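Local structure of catechol 1,2-dioxygenase (Acinetobacter sp., 1DLT) at residues A112-S117 and R179-T184; E154-N159 and H226-A231. The protein uses ferric iron to split the aromatic ring of catechol between its two hydroxyl-bearing carbons, adding O2 to give cis,cis-muconate. All blocks are in the same frame, centred on the assembly; numbering follows the deposited sequence.

Contact 1. Residues A112-S117 and R179-T184; sequences AGAPES and RRSIIT
Pro-115, just ahead of strand 116-118, the outermost of its sheet within this chain, meets Arg-180 of strand 179-183, and the arginine can be followed outward atom by atom. Arg-180 CB lies 4.2 Å from Pro-115 O. The chain then bends at chi2 (-67°), which lays Arg-180 CD against the proline ring, 3.4 Å from Pro-115 CG. Pro-115 CG also sits over one face of the guanidinium, 3.6 Å from Arg-180 NE. At the tip, Arg-180 NH1 turns back to its own strand and donates to Arg-179 O over 2.8 Å; the acceptor lies within the guanidinium plane, which helps to hold the group's rotation, although the donor stands above the carbonyl plane. The backbones pair in parallel register, Glu-116 with Ser-181 and Ser-117 with Ile-182. Ser-181 uses both its polar backbone atoms: Ser-181 N donates to Pro-115 O (3.0 Å, 170° at the hydrogen), and its O accepts from Ser-117 N. Ile-183 N then reaches Ser-117 O at 2.9 Å. One water joins Ala-114 O to Ser-181 OG. Beyond the pair, strand 179-183 hydrogen-bonds on to strand 152-157 through Ile-182 and Val-153, while Ile-182 packs on Tyr-190 and Val-192 of strand 189-195.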
ATOM      1  N   ALA A 112     -17.837 -14.595   6.859  1.00 19.36           N
ATOM      2  CA  ALA A 112     -19.136 -15.149   6.447  1.00 19.43           C
ATOM      3  C   ALA A 112     -19.198 -16.672   6.677  1.00 20.24           C
ATOM      4  O   ALA A 112     -18.163 -17.366   6.651  1.00 19.22           O
ATOM      5  CB  ALA A 112     -19.397 -14.840   4.986  1.00 18.20           C
ATOM      6  N   GLY A 113     -20.413 -17.172   6.917  1.00 20.71           N
ATOM      7  CA  GLY A 113     -20.608 -18.597   7.112  1.00 22.17           C
ATOM      8  C   GLY A 113     -20.844 -19.097   8.525  1.00 22.67           C
ATOM      9  O   GLY A 113     -20.859 -20.303   8.771  1.00 24.18           O
ATOM     10  N   ALA A 114     -21.055 -18.189   9.459  1.00 22.74           N
ATOM     11  CA  ALA A 114     -21.244 -18.606  10.834  1.00 22.34           C
ATOM     12  C   ALA A 114     -22.506 -19.440  10.966  1.00 22.33           C
ATOM     13  O   ALA A 114     -23.460 -19.244  10.233  1.00 21.99           O
ATOM     14  CB  ALA A 114     -21.331 -17.384  11.738  1.00 21.08           C
ATOM     15  N   PRO A 115     -22.513 -20.403  11.893  1.00 22.16           N
ATOM     16  CA  PRO A 115     -23.714 -21.216  12.059  1.00 22.22           C
ATOM     17  C   PRO A 115     -24.860 -20.338  12.518  1.00 22.56           C
ATOM     18  O   PRO A 115     -24.643 -19.333  13.210  1.00 21.06           O
ATOM     19  CB  PRO A 115     -23.287 -22.231  13.116  1.00 22.75           C
ATOM     20  CG  PRO A 115     -22.263 -21.480  13.905  1.00 23.78           C
ATOM     21  CD  PRO A 115     -21.451 -20.885  12.787  1.00 22.06           C
ATOM     22  N   GLU A 116     -26.078 -20.664  12.097  1.00 22.37           N
ATOM     23  CA  GLU A 116     -27.206 -19.865  12.544  1.00 26.00           C
ATOM     24  C   GLU A 116     -28.233 -20.698  13.307  1.00 25.30           C
ATOM     25  O   GLU A 116     -28.229 -21.926  13.242  1.00 25.95           O
ATOM     26  CB  GLU A 116     -27.884 -19.108  11.387  1.00 27.99           C
ATOM     27  CG  GLU A 116     -28.549 -19.963  10.401  1.00 32.27           C
ATOM     28  CD  GLU A 116     -29.468 -19.165   9.489  1.00 35.08           C
ATOM     29  OE1 GLU A 116     -28.999 -18.169   8.906  1.00 36.38           O
ATOM     30  OE2 GLU A 116     -30.655 -19.546   9.342  1.00 36.33           O
ATOM     31  N   SER A 117     -29.086 -20.025  14.066  1.00 23.90           N
ATOM     32  CA  SER A 117     -30.105 -20.703  14.839  1.00 23.02           C
ATOM     33  C   SER A 117     -31.154 -19.665  15.131  1.00 22.48           C
ATOM     34  O   SER A 117     -30.933 -18.458  14.937  1.00 21.45           O
ATOM     35  CB  SER A 117     -29.521 -21.233  16.137  1.00 22.68           C
ATOM     36  OG  SER A 117     -28.955 -20.161  16.855  1.00 25.78           O
ATOM     37  N   ARG A 179     -18.789 -16.249  16.890  1.00 15.30           N
ATOM     38  CA  ARG A 179     -19.363 -15.716  15.672  1.00 16.64           C
ATOM     39  C   ARG A 179     -20.621 -16.547  15.451  1.00 17.62           C
ATOM     40  O   ARG A 179     -20.527 -17.760  15.274  1.00 17.94           O
ATOM     41  CB  ARG A 179     -18.412 -15.916  14.474  1.00 15.53           C
ATOM     42  CG  ARG A 179     -17.110 -15.107  14.506  1.00 15.92           C
ATOM     43  CD  ARG A 179     -16.215 -15.564  13.341  1.00 16.56           C
ATOM     44  NE  ARG A 179     -14.893 -14.958  13.334  1.00 16.33           N
ATOM     45  CZ  ARG A 179     -14.654 -13.684  13.011  1.00 16.51           C
ATOM     46  NH1 ARG A 179     -15.674 -12.894  12.668  1.00 15.31           N
ATOM     47  NH2 ARG A 179     -13.408 -13.201  13.029  1.00 13.96           N
ATOM     48  N   ARG A 180     -21.790 -15.910  15.474  1.00 17.04           N
ATOM     49  CA  ARG A 180     -23.037 -16.618  15.246  1.00 16.61           C
ATOM     50  C   ARG A 180     -24.039 -15.742  14.532  1.00 18.27           C
ATOM     51  O   ARG A 180     -23.969 -14.497  14.605  1.00 18.63           O
ATOM     52  CB  ARG A 180     -23.655 -17.065  16.573  1.00 15.74           C
ATOM     53  CG  ARG A 180     -22.918 -18.158  17.306  1.00 17.31           C
ATOM     54  CD  ARG A 180     -22.969 -19.485  16.547  1.00 18.07           C
ATOM     55  NE  ARG A 180     -22.382 -20.564  17.341  1.00 19.69           N
ATOM     56  CZ  ARG A 180     -21.081 -20.740  17.564  1.00 20.67           C
ATOM     57  NH1 ARG A 180     -20.185 -19.945  17.006  1.00 19.93           N
ATOM     58  NH2 ARG A 180     -20.667 -21.758  18.313  1.00 20.32           N
ATOM     59  N   SER A 181     -24.960 -16.381  13.810  1.00 17.75           N
ATOM     60  CA  SER A 181     -26.041 -15.645  13.160  1.00 18.20           C
ATOM     61  C   SER A 181     -27.287 -16.093  13.900  1.00 18.11           C
ATOM     62  O   SER A 181     -27.520 -17.289  14.064  1.00 18.92           O
ATOM     63  CB  SER A 181     -26.183 -15.996  11.679  1.00 18.66           C
ATOM     64  OG  SER A 181     -25.058 -15.561  10.941  1.00 22.32           O
ATOM     65  N   ILE A 182     -28.081 -15.144  14.361  1.00 17.72           N
ATOM     66  CA  ILE A 182     -29.302 -15.493  15.071  1.00 19.58           C
ATOM     67  C   ILE A 182     -30.538 -14.877  14.440  1.00 19.13           C
ATOM     68  O   ILE A 182     -30.592 -13.690  14.168  1.00 18.62           O
ATOM     69  CB  ILE A 182     -29.188 -15.132  16.584  1.00 20.24           C
ATOM     70  CG1 ILE A 182     -28.040 -15.967  17.156  1.00 21.93           C
ATOM     71  CG2 ILE A 182     -30.531 -15.377  17.336  1.00 18.45           C
ATOM     72  CD1 ILE A 182     -28.069 -16.158  18.600  1.00 28.51           C
ATOM     73  N   ILE A 183     -31.508 -15.733  14.142  1.00 20.38           N
ATOM     74  CA  ILE A 183     -32.763 -15.281  13.549  1.00 21.09           C
ATOM     75  C   ILE A 183     -33.657 -14.918  14.718  1.00 20.80           C
ATOM     76  O   ILE A 183     -33.842 -15.737  15.619  1.00 19.23           O
ATOM     77  CB  ILE A 183     -33.444 -16.410  12.766  1.00 20.95           C
ATOM     78  CG1 ILE A 183     -32.428 -17.056  11.820  1.00 21.36           C
ATOM     79  CG2 ILE A 183     -34.678 -15.867  12.066  1.00 21.71           C
ATOM     80  CD1 ILE A 183     -31.744 -16.082  10.883  1.00 21.86           C
ATOM     81  N   THR A 184     -34.198 -13.704  14.708  1.00 20.88           N
ATOM     82  CA  THR A 184     -35.074 -13.286  15.801  1.00 21.48           C
ATOM     83  C   THR A 184     -36.314 -14.193  15.883  1.00 22.53           C
ATOM     84  O   THR A 184     -36.799 -14.709  14.860  1.00 20.26           O
ATOM     85  CB  THR A 184     -35.494 -11.800  15.653  1.00 21.81           C
ATOM     86  OG1 THR A 184     -36.012 -11.560  14.340  1.00 19.90           O
ATOM     87  CG2 THR A 184     -34.278 -10.887  15.891  1.00 22.23           C
TER
HETATM   88  O   HOH W   1     -25.073 -17.227   8.907  1.00 35.60           O

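Contact 2. Residues E154-N159 and H226-A231; sequences EIWHAN and HYFVSA. With FE (Fe (III) ion), chain C; CAQ (catechol), chain D.
His-226 and Trp-156 form a hydrogen-bonded antiparallel pair on neighbouring strands 224-230 and 152-157 of the mixed beta sheet of the intradiol dioxygenase domain; with Phe-228 they make an aromatic cluster beside the iron. His-226 NE2 binds the ferric ion at 2.0 Å; both catechol oxygens also coordinate, with Tyr-164 and His-224 completing the site. Behind the metal ligand, the five-membered ring of Trp-156 and the imidazole form an offset stack, their planes 7° apart, with Trp-156 NE1 over one imidazole face. His-226 CB sits over the six-membered ring of Trp-156, 3.3 Å from its centroid, as a CH-pi contact. Trp-156 CG occupies the position between backbone N and carbonyl carbon (chi1 63°), which brings the indole across to the histidine's strand. Farther out, the six-membered edge of Trp-156 points at the face of Phe-228, planes at 58°, with Trp-156 CH2 over the centre of that ring; Tyr-110 adds edge-to-face contacts to both. Backbone hydrogen bonds join the same strands: Glu-154 N donates to Phe-228 O at 2.7 Å and His-226 N to Trp-156 O at 3.0 Å, whereas Trp-156 N to His-226 O is weak. On the other face, Ile-155 lies alongside Tyr-227. Glu-154 OE1 is hydrogen-bonded to Tyr-110, and Glu-154 OE2 accepts from a water 2.5 Å away, which accepts from Ser-230 OG.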
ATOM      1  N   GLU A 154     -26.299 -10.849  13.135  1.00 11.53           N
ATOM      2  CA  GLU A 154     -24.996 -11.471  13.097  1.00 13.13           C
ATOM      3  C   GLU A 154     -24.105 -10.805  14.155  1.00 13.75           C
ATOM      4  O   GLU A 154     -24.015  -9.591  14.213  1.00 15.21           O
ATOM      5  CB  GLU A 154     -24.388 -11.330  11.717  1.00 13.16           C
ATOM      6  CG  GLU A 154     -25.263 -11.954  10.683  1.00 13.68           C
ATOM      7  CD  GLU A 154     -24.664 -11.875   9.323  1.00 14.80           C
ATOM      8  OE1 GLU A 154     -23.593 -12.484   9.125  1.00 15.84           O
ATOM      9  OE2 GLU A 154     -25.280 -11.209   8.464  1.00 15.66           O
ATOM     10  N   ILE A 155     -23.452 -11.611  14.980  1.00 12.63           N
ATOM     11  CA  ILE A 155     -22.620 -11.107  16.045  1.00 12.30           C
ATOM     12  C   ILE A 155     -21.238 -11.749  16.066  1.00 13.73           C
ATOM     13  O   ILE A 155     -21.100 -12.968  15.968  1.00 15.38           O
ATOM     14  CB  ILE A 155     -23.273 -11.379  17.420  1.00 12.54           C
ATOM     15  CG1 ILE A 155     -24.694 -10.813  17.427  1.00 13.17           C
ATOM     16  CG2 ILE A 155     -22.455 -10.737  18.548  1.00 10.37           C
ATOM     17  CD1 ILE A 155     -25.406 -10.946  18.764  1.00 13.28           C
ATOM     18  N   TRP A 156     -20.205 -10.933  16.178  1.00 12.45           N
ATOM     19  CA  TRP A 156     -18.871 -11.485  16.278  1.00 13.59           C
ATOM     20  C   TRP A 156     -18.092 -10.599  17.225  1.00 14.15           C
ATOM     21  O   TRP A 156     -18.346  -9.406  17.316  1.00 13.12           O
ATOM     22  CB  TRP A 156     -18.193 -11.605  14.901  1.00 12.25           C
ATOM     23  CG  TRP A 156     -17.916 -10.324  14.104  1.00 11.43           C
ATOM     24  CD1 TRP A 156     -16.694  -9.732  13.895  1.00 13.74           C
ATOM     25  CD2 TRP A 156     -18.869  -9.533  13.360  1.00 13.25           C
ATOM     26  NE1 TRP A 156     -16.829  -8.627  13.065  1.00 13.60           N
ATOM     27  CE2 TRP A 156     -18.147  -8.486  12.727  1.00 12.89           C
ATOM     28  CE3 TRP A 156     -20.260  -9.608  13.168  1.00 14.05           C
ATOM     29  CZ2 TRP A 156     -18.764  -7.537  11.930  1.00 14.38           C
ATOM     30  CZ3 TRP A 156     -20.875  -8.654  12.372  1.00 13.83           C
ATOM     31  CH2 TRP A 156     -20.126  -7.630  11.763  1.00 14.35           C
ATOM     32  N   HIS A 157     -17.174 -11.197  17.967  1.00 14.57           N
ATOM     33  CA  HIS A 157     -16.364 -10.427  18.909  1.00 15.49           C
ATOM     34  C   HIS A 157     -15.100 -11.219  19.269  1.00 14.79           C
ATOM     35  O   HIS A 157     -14.924 -12.356  18.828  1.00 14.50           O
ATOM     36  CB  HIS A 157     -17.205 -10.099  20.146  1.00 13.55           C
ATOM     37  CG  HIS A 157     -17.569 -11.294  20.971  1.00 15.59           C
ATOM     38  ND1 HIS A 157     -16.682 -11.908  21.835  1.00 16.34           N
ATOM     39  CD2 HIS A 157     -18.742 -11.961  21.099  1.00 16.64           C
ATOM     40  CE1 HIS A 157     -17.296 -12.896  22.462  1.00 17.74           C
ATOM     41  NE2 HIS A 157     -18.547 -12.953  22.033  1.00 17.65           N
ATOM     42  N   ALA A 158     -14.225 -10.605  20.055  1.00 14.62           N
ATOM     43  CA  ALA A 158     -12.968 -11.217  20.446  1.00 14.94           C
ATOM     44  C   ALA A 158     -13.072 -11.918  21.793  1.00 15.16           C
ATOM     45  O   ALA A 158     -14.066 -11.750  22.506  1.00 14.40           O
ATOM     46  CB  ALA A 158     -11.886 -10.143  20.503  1.00 13.40           C
ATOM     47  N   ASN A 159     -12.049 -12.705  22.135  1.00 15.81           N
ATOM     48  CA  ASN A 159     -12.033 -13.386  23.428  1.00 18.56           C
ATOM     49  C   ASN A 159     -11.372 -12.443  24.399  1.00 19.77           C
ATOM     50  O   ASN A 159     -11.157 -11.270  24.069  1.00 19.86           O
ATOM     51  CB  ASN A 159     -11.242 -14.702  23.385  1.00 19.47           C
ATOM     52  CG  ASN A 159      -9.834 -14.524  22.841  1.00 20.26           C
ATOM     53  OD1 ASN A 159      -9.249 -13.448  22.950  1.00 18.81           O
ATOM     54  ND2 ASN A 159      -9.272 -15.601  22.279  1.00 20.65           N
ATOM     55  N   HIS A 226     -19.558  -6.698  17.676  1.00 12.42           N
ATOM     56  CA  HIS A 226     -20.037  -6.331  16.352  1.00 14.03           C
ATOM     57  C   HIS A 226     -21.437  -6.884  16.035  1.00 15.39           C
ATOM     58  O   HIS A 226     -21.811  -7.968  16.503  1.00 14.85           O
ATOM     59  CB  HIS A 226     -19.077  -6.873  15.302  1.00 12.70           C
ATOM     60  CG  HIS A 226     -17.738  -6.223  15.297  1.00 14.24           C
ATOM     61  ND1 HIS A 226     -17.460  -5.110  14.531  1.00 13.04           N
ATOM     62  CD2 HIS A 226     -16.592  -6.539  15.938  1.00 11.71           C
ATOM     63  CE1 HIS A 226     -16.192  -4.774  14.700  1.00 12.21           C
ATOM     64  NE2 HIS A 226     -15.647  -5.624  15.547  1.00 13.22           N
ATOM     65  N   TYR A 227     -22.176  -6.133  15.218  1.00 15.30           N
ATOM     66  CA  TYR A 227     -23.498  -6.517  14.777  1.00 15.28           C
ATOM     67  C   TYR A 227     -23.736  -6.184  13.305  1.00 15.64           C
ATOM     68  O   TYR A 227     -23.303  -5.153  12.812  1.00 13.77           O
ATOM     69  CB  TYR A 227     -24.626  -5.749  15.515  1.00 15.65           C
ATOM     70  CG  TYR A 227     -24.978  -6.143  16.926  1.00 14.37           C
ATOM     71  CD1 TYR A 227     -24.265  -5.645  18.012  1.00 15.72           C
ATOM     72  CD2 TYR A 227     -26.062  -6.980  17.175  1.00 14.78           C
ATOM     73  CE1 TYR A 227     -24.638  -5.967  19.319  1.00 18.07           C
ATOM     74  CE2 TYR A 227     -26.442  -7.311  18.476  1.00 16.74           C
ATOM     75  CZ  TYR A 227     -25.727  -6.795  19.537  1.00 17.23           C
ATOM     76  OH  TYR A 227     -26.122  -7.045  20.821  1.00 18.37           O
ATOM     77  N   PHE A 228     -24.432  -7.090  12.635  1.00 16.43           N
ATOM     78  CA  PHE A 228     -24.977  -6.885  11.302  1.00 15.78           C
ATOM     79  C   PHE A 228     -26.437  -7.279  11.568  1.00 16.66           C
ATOM     80  O   PHE A 228     -26.690  -8.318  12.201  1.00 16.92           O
ATOM     81  CB  PHE A 228     -24.479  -7.841  10.302  1.00 14.65           C
ATOM     82  CG  PHE A 228     -23.290  -7.443   9.489  1.00 15.55           C
ATOM     83  CD1 PHE A 228     -22.948  -6.087   9.234  1.00 15.26           C
ATOM     84  CD2 PHE A 228     -22.543  -8.428   8.896  1.00 15.66           C
ATOM     85  CE1 PHE A 228     -21.849  -5.796   8.358  1.00 16.29           C
ATOM     86  CE2 PHE A 228     -21.474  -8.152   8.043  1.00 14.92           C
ATOM     87  CZ  PHE A 228     -21.130  -6.831   7.770  1.00 13.41           C
ATOM     88  N   VAL A 229     -27.394  -6.462  11.175  1.00 15.80           N
ATOM     89  CA  VAL A 229     -28.779  -6.865  11.306  1.00 17.39           C
ATOM     90  C   VAL A 229     -29.410  -6.618   9.930  1.00 18.87           C
ATOM     91  O   VAL A 229     -29.283  -5.519   9.357  1.00 18.17           O
ATOM     92  CB  VAL A 229     -29.548  -6.049  12.369  1.00 17.69           C
ATOM     93  CG1 VAL A 229     -30.953  -6.609  12.535  1.00 15.10           C
ATOM     94  CG2 VAL A 229     -28.825  -6.121  13.687  1.00 18.88           C
ATOM     95  N   SER A 230     -30.032  -7.660   9.379  1.00 18.99           N
ATOM     96  CA  SER A 230     -30.730  -7.525   8.104  1.00 20.83           C
ATOM     97  C   SER A 230     -32.132  -8.148   8.201  1.00 21.25           C
ATOM     98  O   SER A 230     -32.359  -9.097   8.972  1.00 22.44           O
ATOM     99  CB  SER A 230     -29.927  -8.169   6.976  1.00 20.62           C
ATOM    100  OG  SER A 230     -29.671  -9.512   7.258  1.00 22.98           O
ATOM    101  N   ALA A 231     -33.064  -7.584   7.439  1.00 20.61           N
ATOM    102  CA  ALA A 231     -34.459  -8.028   7.396  1.00 20.65           C
ATOM    103  C   ALA A 231     -35.142  -7.464   6.161  1.00 21.94           C
ATOM    104  O   ALA A 231     -34.836  -6.347   5.719  1.00 20.65           O
ATOM    105  CB  ALA A 231     -35.209  -7.551   8.636  1.00 19.47           C
TER
HETATM  106 FE    FE C 400     -13.860  -5.569  16.392  1.00 18.72          FE
HETATM  107  C1  CAQ D 401     -10.655  -2.470  13.724  0.65 17.69           C
HETATM  108  C2  CAQ D 401     -12.024  -2.435  14.131  0.65 16.81           C
HETATM  109  C3  CAQ D 401     -12.499  -3.372  15.037  0.65 17.19           C
HETATM  110  O3  CAQ D 401     -13.819  -3.345  15.428  0.65 17.65           O
HETATM  111  C4  CAQ D 401     -11.656  -4.337  15.558  0.65 16.83           C
HETATM  112  O4  CAQ D 401     -12.142  -5.252  16.457  0.65 19.89           O
HETATM  113  C5  CAQ D 401     -10.331  -4.391  15.180  0.65 17.97           C
HETATM  114  C6  CAQ D 401      -9.818  -3.434  14.242  0.65 18.25           C
HETATM  115  O   HOH W   2     -27.275  -9.676   8.877  1.00 21.25           O
HETATM  116  O   HOH W   3     -12.447  -5.487  14.421  0.35  5.54           O

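In the fold
Both contacts belong to one mixed sheet, with centres about 9 Å apart; the inner strand of contact 1, 179-183, is the sheet neighbour of strand 152-157 of contact 2. A probable hydrogen bond from Ile-155 N to Arg-180 O, 3.0 Å long, ties the two. Contact 1 is parallel and only partly buried, with an outermost strand of this chain on one side; its chemistry is mainly backbone hydrogen bonding, with polar side chains at a partly exposed border. Contact 2 is antiparallel and wholly buried, and its chemistry is aromatic and metal-bound. Arg-179 bridges the two settings: Arg-179 NH1 packs 3.5 Å from Trp-156 CD1, and its side chain, hydrogen-bonded to Ser-165, also touches the iron ligand Tyr-164.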